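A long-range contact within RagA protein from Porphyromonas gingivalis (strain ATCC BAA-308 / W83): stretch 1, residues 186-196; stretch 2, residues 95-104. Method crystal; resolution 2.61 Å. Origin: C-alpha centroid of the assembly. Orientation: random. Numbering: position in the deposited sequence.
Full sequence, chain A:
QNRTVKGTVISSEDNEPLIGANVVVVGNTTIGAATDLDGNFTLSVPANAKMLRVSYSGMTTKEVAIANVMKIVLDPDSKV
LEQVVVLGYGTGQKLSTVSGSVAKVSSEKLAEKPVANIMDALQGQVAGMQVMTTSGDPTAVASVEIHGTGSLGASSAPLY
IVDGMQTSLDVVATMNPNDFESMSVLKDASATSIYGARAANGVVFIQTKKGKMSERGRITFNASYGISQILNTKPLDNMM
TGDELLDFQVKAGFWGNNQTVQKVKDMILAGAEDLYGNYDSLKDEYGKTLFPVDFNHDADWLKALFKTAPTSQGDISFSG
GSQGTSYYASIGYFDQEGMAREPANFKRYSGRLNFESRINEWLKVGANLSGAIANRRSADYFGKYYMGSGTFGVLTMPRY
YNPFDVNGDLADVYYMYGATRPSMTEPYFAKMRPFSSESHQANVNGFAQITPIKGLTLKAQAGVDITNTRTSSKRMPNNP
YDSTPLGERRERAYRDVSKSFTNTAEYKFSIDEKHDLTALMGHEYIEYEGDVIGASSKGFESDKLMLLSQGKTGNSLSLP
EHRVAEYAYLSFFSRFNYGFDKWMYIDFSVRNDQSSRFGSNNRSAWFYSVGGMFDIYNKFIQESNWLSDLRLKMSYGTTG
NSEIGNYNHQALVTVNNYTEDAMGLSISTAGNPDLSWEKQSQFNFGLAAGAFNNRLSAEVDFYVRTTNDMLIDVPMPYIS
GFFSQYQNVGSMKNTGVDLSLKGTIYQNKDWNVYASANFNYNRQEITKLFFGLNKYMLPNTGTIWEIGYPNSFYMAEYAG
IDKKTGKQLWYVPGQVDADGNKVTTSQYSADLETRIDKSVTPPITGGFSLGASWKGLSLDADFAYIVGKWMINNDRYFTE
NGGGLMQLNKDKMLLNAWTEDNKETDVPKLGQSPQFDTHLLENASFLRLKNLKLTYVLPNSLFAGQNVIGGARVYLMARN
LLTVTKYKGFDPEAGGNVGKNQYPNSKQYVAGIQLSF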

ATOM      1  N   LEU A 186      28.195  29.643   1.782  1.00 57.23           N
ATOM      2  CA  LEU A 186      27.850  31.057   1.823  1.00 56.15           C
ATOM      3  C   LEU A 186      27.334  31.415   3.214  1.00 57.00           C
ATOM      4  O   LEU A 186      26.325  30.863   3.672  1.00 51.71           O
ATOM      5  CB  LEU A 186      26.805  31.388   0.761  1.00 50.43           C
ATOM      6  CG  LEU A 186      26.961  30.735  -0.602  1.00 49.25           C
ATOM      7  CD1 LEU A 186      25.870  31.240  -1.476  1.00 40.65           C
ATOM      8  CD2 LEU A 186      28.305  31.059  -1.207  1.00 57.13           C
ATOM      9  N   LYS A 187      28.015  32.354   3.874  1.00 57.68           N
ATOM     10  CA  LYS A 187      27.793  32.607   5.287  1.00 63.55           C
ATOM     11  C   LYS A 187      27.003  33.874   5.597  1.00 68.51           C
ATOM     12  O   LYS A 187      26.401  33.944   6.671  1.00 73.16           O
ATOM     13  CB  LYS A 187      29.141  32.675   6.021  1.00 61.49           C
ATOM     14  CG  LYS A 187      30.078  31.530   5.668  1.00 57.87           C
ATOM     15  CD  LYS A 187      31.253  31.406   6.649  1.00 52.57           C
ATOM     16  CE  LYS A 187      32.604  31.434   5.916  1.00 51.00           C
ATOM     17  NZ  LYS A 187      33.807  31.394   6.823  1.00 53.63           N
ATOM     18  N   ASP A 188      26.983  34.865   4.705  1.00 64.76           N
ATOM     19  CA  ASP A 188      26.410  36.170   5.012  1.00 66.08           C
ATOM     20  C   ASP A 188      25.309  36.560   4.030  1.00 66.22           C
ATOM     21  O   ASP A 188      25.187  36.015   2.932  1.00 72.86           O
ATOM     22  CB  ASP A 188      27.484  37.254   5.003  1.00 73.83           C
ATOM     23  CG  ASP A 188      27.871  37.648   3.616  1.00 78.32           C
ATOM     24  OD1 ASP A 188      28.577  36.860   2.968  1.00 80.84           O
ATOM     25  OD2 ASP A 188      27.451  38.722   3.166  1.00 82.34           O
ATOM     26  N   ALA A 189      24.536  37.571   4.437  1.00 61.76           N
ATOM     27  CA  ALA A 189      23.325  37.958   3.720  1.00 56.63           C
ATOM     28  C   ALA A 189      23.617  38.478   2.321  1.00 58.03           C
ATOM     29  O   ALA A 189      22.754  38.402   1.436  1.00 57.54           O
ATOM     30  CB  ALA A 189      22.571  39.021   4.516  1.00 57.07           C
ATOM     31  N   SER A 190      24.802  39.039   2.106  1.00 55.49           N
ATOM     32  CA  SER A 190      25.136  39.488   0.763  1.00 52.19           C
ATOM     33  C   SER A 190      25.432  38.310  -0.147  1.00 59.78           C
ATOM     34  O   SER A 190      25.161  38.378  -1.350  1.00 61.62           O
ATOM     35  CB  SER A 190      26.330  40.435   0.810  1.00 53.31           C
ATOM     36  OG  SER A 190      26.827  40.732  -0.480  1.00 58.97           O
ATOM     37  N   ALA A 191      25.971  37.221   0.413  1.00 65.00           N
ATOM     38  CA  ALA A 191      26.347  36.056  -0.379  1.00 61.81           C
ATOM     39  C   ALA A 191      25.186  35.112  -0.625  1.00 60.72           C
ATOM     40  O   ALA A 191      25.285  34.271  -1.517  1.00 59.80           O
ATOM     41  CB  ALA A 191      27.474  35.276   0.300  1.00 57.33           C
ATOM     42  N   THR A 192      24.105  35.219   0.148  1.00 61.16           N
ATOM     43  CA  THR A 192      22.960  34.325   0.041  1.00 63.98           C
ATOM     44  C   THR A 192      21.708  35.054  -0.422  1.00 63.94           C
ATOM     45  O   THR A 192      20.598  34.688  -0.039  1.00 68.86           O
ATOM     46  CB  THR A 192      22.684  33.635   1.376  1.00 67.15           C
ATOM     47  OG1 THR A 192      22.112  34.571   2.296  1.00 74.10           O
ATOM     48  CG2 THR A 192      23.957  33.106   1.962  1.00 68.08           C
ATOM     49  N   SER A 193      21.866  36.091  -1.237  1.00 61.17           N
ATOM     50  CA  SER A 193      20.726  36.942  -1.556  1.00 59.41           C
ATOM     51  C   SER A 193      19.787  36.347  -2.608  1.00 62.90           C
ATOM     52  O   SER A 193      18.606  36.715  -2.631  1.00 63.16           O
ATOM     53  CB  SER A 193      21.222  38.308  -2.001  1.00 58.96           C
ATOM     54  OG  SER A 193      22.318  38.179  -2.878  1.00 66.55           O
ATOM     55  N   ILE A 194      20.249  35.420  -3.451  1.00 57.39           N
ATOM     56  CA  ILE A 194      19.396  34.856  -4.496  1.00 60.41           C
ATOM     57  C   ILE A 194      18.747  33.528  -4.081  1.00 62.40           C
ATOM     58  O   ILE A 194      18.100  32.881  -4.906  1.00 62.41           O
ATOM     59  CB  ILE A 194      20.173  34.706  -5.813  1.00 61.60           C
ATOM     60  CG1 ILE A 194      21.181  33.563  -5.719  1.00 66.78           C
ATOM     61  CG2 ILE A 194      20.874  36.004  -6.154  1.00 58.25           C
ATOM     62  CD1 ILE A 194      22.168  33.502  -6.884  1.00 69.55           C
ATOM     63  N   TYR A 195      18.866  33.130  -2.816  1.00 66.15           N
ATOM     64  CA  TYR A 195      18.208  31.940  -2.279  1.00 59.82           C
ATOM     65  C   TYR A 195      17.182  32.360  -1.228  1.00 62.08           C
ATOM     66  O   TYR A 195      17.233  33.475  -0.694  1.00 68.90           O
ATOM     67  CB  TYR A 195      19.253  30.962  -1.704  1.00 53.04           C
ATOM     68  CG  TYR A 195      20.421  30.827  -2.653  1.00 56.52           C
ATOM     69  CD1 TYR A 195      20.327  30.036  -3.781  1.00 65.63           C
ATOM     70  CD2 TYR A 195      21.585  31.557  -2.467  1.00 63.71           C
ATOM     71  CE1 TYR A 195      21.376  29.929  -4.681  1.00 71.24           C
ATOM     72  CE2 TYR A 195      22.635  31.472  -3.368  1.00 68.46           C
ATOM     73  CZ  TYR A 195      22.525  30.653  -4.476  1.00 72.23           C
ATOM     74  OH  TYR A 195      23.562  30.553  -5.379  1.00 73.68           O
ATOM     75  N   GLY A 196      16.217  31.484  -0.943  1.00 57.49           N
ATOM     76  CA  GLY A 196      15.194  31.945  -0.026  1.00 68.00           C
ATOM     77  C   GLY A 196      14.235  30.997   0.669  1.00 75.01           C
ATOM     78  O   GLY A 196      13.139  31.419   1.048  1.00 81.04           O
TER
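Stretch 2, residues 95-104: LSTVSGSVAK

The apolar centre of the contact is built from small and branched side chains. Val102 of stretch 2 packs against both Leu186 and Ala191 of stretch 1, with its CG1 3.6 Å from Leu186 CD2 and its CG2 3.6 Å from Ala191 CB. Leu186, with chi1 in the m and chi2 in the t rotamer, also reaches Leu95, with Leu186 CD1 4.2 Å from Leu95 CD2. Leu95 starts out with its CA-to-CB bond directed away, yet the end of its t,t side chain returns to stretch 1, where its CD2 also lies 3.6 Å from Tyr195 OH. Its carbonyl oxygen sits at the edge of the Tyr195 ring, near the ring plane.

From Leu95 the chain of stretch 2 runs as loop to Thr97, whose backbone is extended and which points toward stretch 1, placing its CG2 3.6 Å from Ala191 CA and 3.2 Å from Ser190 O. A type I turn from Thr97 to Gly100, closed by a hydrogen bond from Gly100 N to Thr97 O of 3.2 Å, then redirects the backbone. At Gly100 the two chains come very near, 4.3 Å between the CA atoms of Gly100 and Ala191, and Gly100 CA is 3.7 Å from Ala191 CB. A CB on Gly100 would fall about 2.5 Å from Ala191 CB, so the absence of a side chain is what allows this approach.

Beyond the turn, stretch 2 becomes a strand at Val102 and runs antiparallel to the start of stretch 1. Leu186 and Val102 form a non-hydrogen-bonded bridge pair, 4.7 Å apart at CA, and their side chains share one face of the sheet, which explains their packing. Next to this pair, Lys187 N donates a hydrogen bond to Ser101 O, 2.9 Å long and nearly straight at 164°; it is the only hydrogen bond between the stretches. The aliphatic part of Lys187 reaches over to stretch 2, with its CE 4.1 Å from Ala103 CB and 3.8 Å from Ser101 OG.

At the polar edge, Asp188 points toward Gly100 and Ser101. Its OD1 is modelled 2.3 Å from Ser101 N, too short for a hydrogen bond, while Asp188 OD2 accepts one from Ser190 N at 2.9 Å, bracing the turn-like segment in which residues 189 to 191 have helical backbone angles. Ser190 OG completes this edge, 3.7 Å from Ser99 CB. Altogether the two stretches bury 591 Å² between them.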

ATOM      1  N   LEU A  95      26.146  33.159  -8.493  1.00 97.84           N
ATOM      2  CA  LEU A  95      26.245  32.267  -7.344  1.00103.06           C
ATOM      3  C   LEU A  95      26.727  33.048  -6.134  1.00115.10           C
ATOM      4  O   LEU A  95      25.977  33.228  -5.172  1.00112.95           O
ATOM      5  CB  LEU A  95      27.206  31.096  -7.624  1.00 97.37           C
ATOM      6  CG  LEU A  95      27.150  29.773  -6.826  1.00 89.08           C
ATOM      7  CD1 LEU A  95      28.312  28.873  -7.219  1.00 82.82           C
ATOM      8  CD2 LEU A  95      27.138  29.941  -5.307  1.00 89.40           C
ATOM      9  N   SER A  96      27.987  33.496  -6.199  1.00123.99           N
ATOM     10  CA  SER A  96      28.654  34.115  -5.059  1.00121.50           C
ATOM     11  C   SER A  96      28.304  35.594  -4.972  1.00110.54           C
ATOM     12  O   SER A  96      27.218  36.009  -5.392  1.00113.93           O
ATOM     13  CB  SER A  96      30.174  33.944  -5.168  1.00126.20           C
ATOM     14  OG  SER A  96      30.516  32.696  -5.753  1.00126.75           O
ATOM     15  N   THR A  97      29.229  36.388  -4.437  1.00 96.22           N
ATOM     16  CA  THR A  97      29.185  37.838  -4.548  1.00 86.16           C
ATOM     17  C   THR A  97      30.482  38.423  -4.003  1.00 74.99           C
ATOM     18  O   THR A  97      31.145  37.827  -3.147  1.00 71.71           O
ATOM     19  CB  THR A  97      27.969  38.436  -3.825  1.00 89.92           C
ATOM     20  OG1 THR A  97      27.710  39.753  -4.334  1.00 85.19           O
ATOM     21  CG2 THR A  97      28.206  38.503  -2.340  1.00 96.66           C
ATOM     22  N   VAL A  98      30.816  39.611  -4.508  1.00 71.38           N
ATOM     23  CA  VAL A  98      32.110  40.233  -4.246  1.00 72.50           C
ATOM     24  C   VAL A  98      32.280  40.578  -2.767  1.00 71.32           C
ATOM     25  O   VAL A  98      33.399  40.548  -2.239  1.00 67.79           O
ATOM     26  CB  VAL A  98      32.254  41.481  -5.146  1.00 77.60           C
ATOM     27  CG1 VAL A  98      33.722  41.868  -5.310  1.00 78.45           C
ATOM     28  CG2 VAL A  98      31.559  41.264  -6.508  1.00 74.67           C
ATOM     29  N   SER A  99      31.184  40.918  -2.081  1.00 75.60           N
ATOM     30  CA  SER A  99      31.198  41.312  -0.677  1.00 77.21           C
ATOM     31  C   SER A  99      30.937  40.153   0.269  1.00 80.58           C
ATOM     32  O   SER A  99      31.024  40.336   1.487  1.00 84.25           O
ATOM     33  CB  SER A  99      30.128  42.378  -0.409  1.00 76.23           C
ATOM     34  OG  SER A  99      29.977  43.260  -1.501  1.00 78.78           O
ATOM     35  N   GLY A 100      30.596  38.979  -0.256  1.00 74.37           N
ATOM     36  CA  GLY A 100      30.049  37.934   0.580  1.00 66.54           C
ATOM     37  C   GLY A 100      31.122  37.138   1.299  1.00 66.17           C
ATOM     38  O   GLY A 100      32.218  36.919   0.783  1.00 70.25           O
ATOM     39  N   SER A 101      30.789  36.716   2.518  1.00 62.93           N
ATOM     40  CA  SER A 101      31.552  35.718   3.262  1.00 63.08           C
ATOM     41  C   SER A 101      31.333  34.378   2.572  1.00 68.74           C
ATOM     42  O   SER A 101      30.312  33.715   2.787  1.00 75.62           O
ATOM     43  CB  SER A 101      31.096  35.683   4.721  1.00 60.15           C
ATOM     44  OG  SER A 101      32.100  35.196   5.605  1.00 64.70           O
ATOM     45  N   VAL A 102      32.272  33.980   1.709  1.00 60.19           N
ATOM     46  CA  VAL A 102      32.144  32.764   0.915  1.00 55.03           C
ATOM     47  C   VAL A 102      33.394  31.910   1.083  1.00 52.40           C
ATOM     48  O   VAL A 102      34.513  32.408   0.915  1.00 56.20           O
ATOM     49  CB  VAL A 102      31.921  33.075  -0.575  1.00 59.88           C
ATOM     50  CG1 VAL A 102      31.799  31.773  -1.357  1.00 62.44           C
ATOM     51  CG2 VAL A 102      30.688  33.938  -0.757  1.00 64.65           C
ATOM     52  N   ALA A 103      33.206  30.620   1.385  1.00 51.13           N
ATOM     53  CA  ALA A 103      34.294  29.660   1.547  1.00 51.64           C
ATOM     54  C   ALA A 103      34.085  28.500   0.591  1.00 53.42           C
ATOM     55  O   ALA A 103      32.968  27.985   0.486  1.00 63.00           O
ATOM     56  CB  ALA A 103      34.365  29.137   2.978  1.00 44.51           C
ATOM     57  N   LYS A 104      35.152  28.093  -0.102  1.00 49.71           N
ATOM     58  CA  LYS A 104      35.062  27.088  -1.157  1.00 52.75           C
ATOM     59  C   LYS A 104      35.966  25.902  -0.862  1.00 56.37           C
ATOM     60  O   LYS A 104      37.153  26.079  -0.559  1.00 45.47           O
ATOM     61  CB  LYS A 104      35.434  27.673  -2.522  1.00 54.47           C
ATOM     62  CG  LYS A 104      35.278  26.662  -3.654  1.00 59.03           C
ATOM     63  CD  LYS A 104      35.737  27.219  -4.992  1.00 63.24           C
ATOM     64  CE  LYS A 104      34.580  27.266  -5.986  1.00 68.38           C
ATOM     65  NZ  LYS A 104      35.042  26.989  -7.378  1.00 73.09           N
TER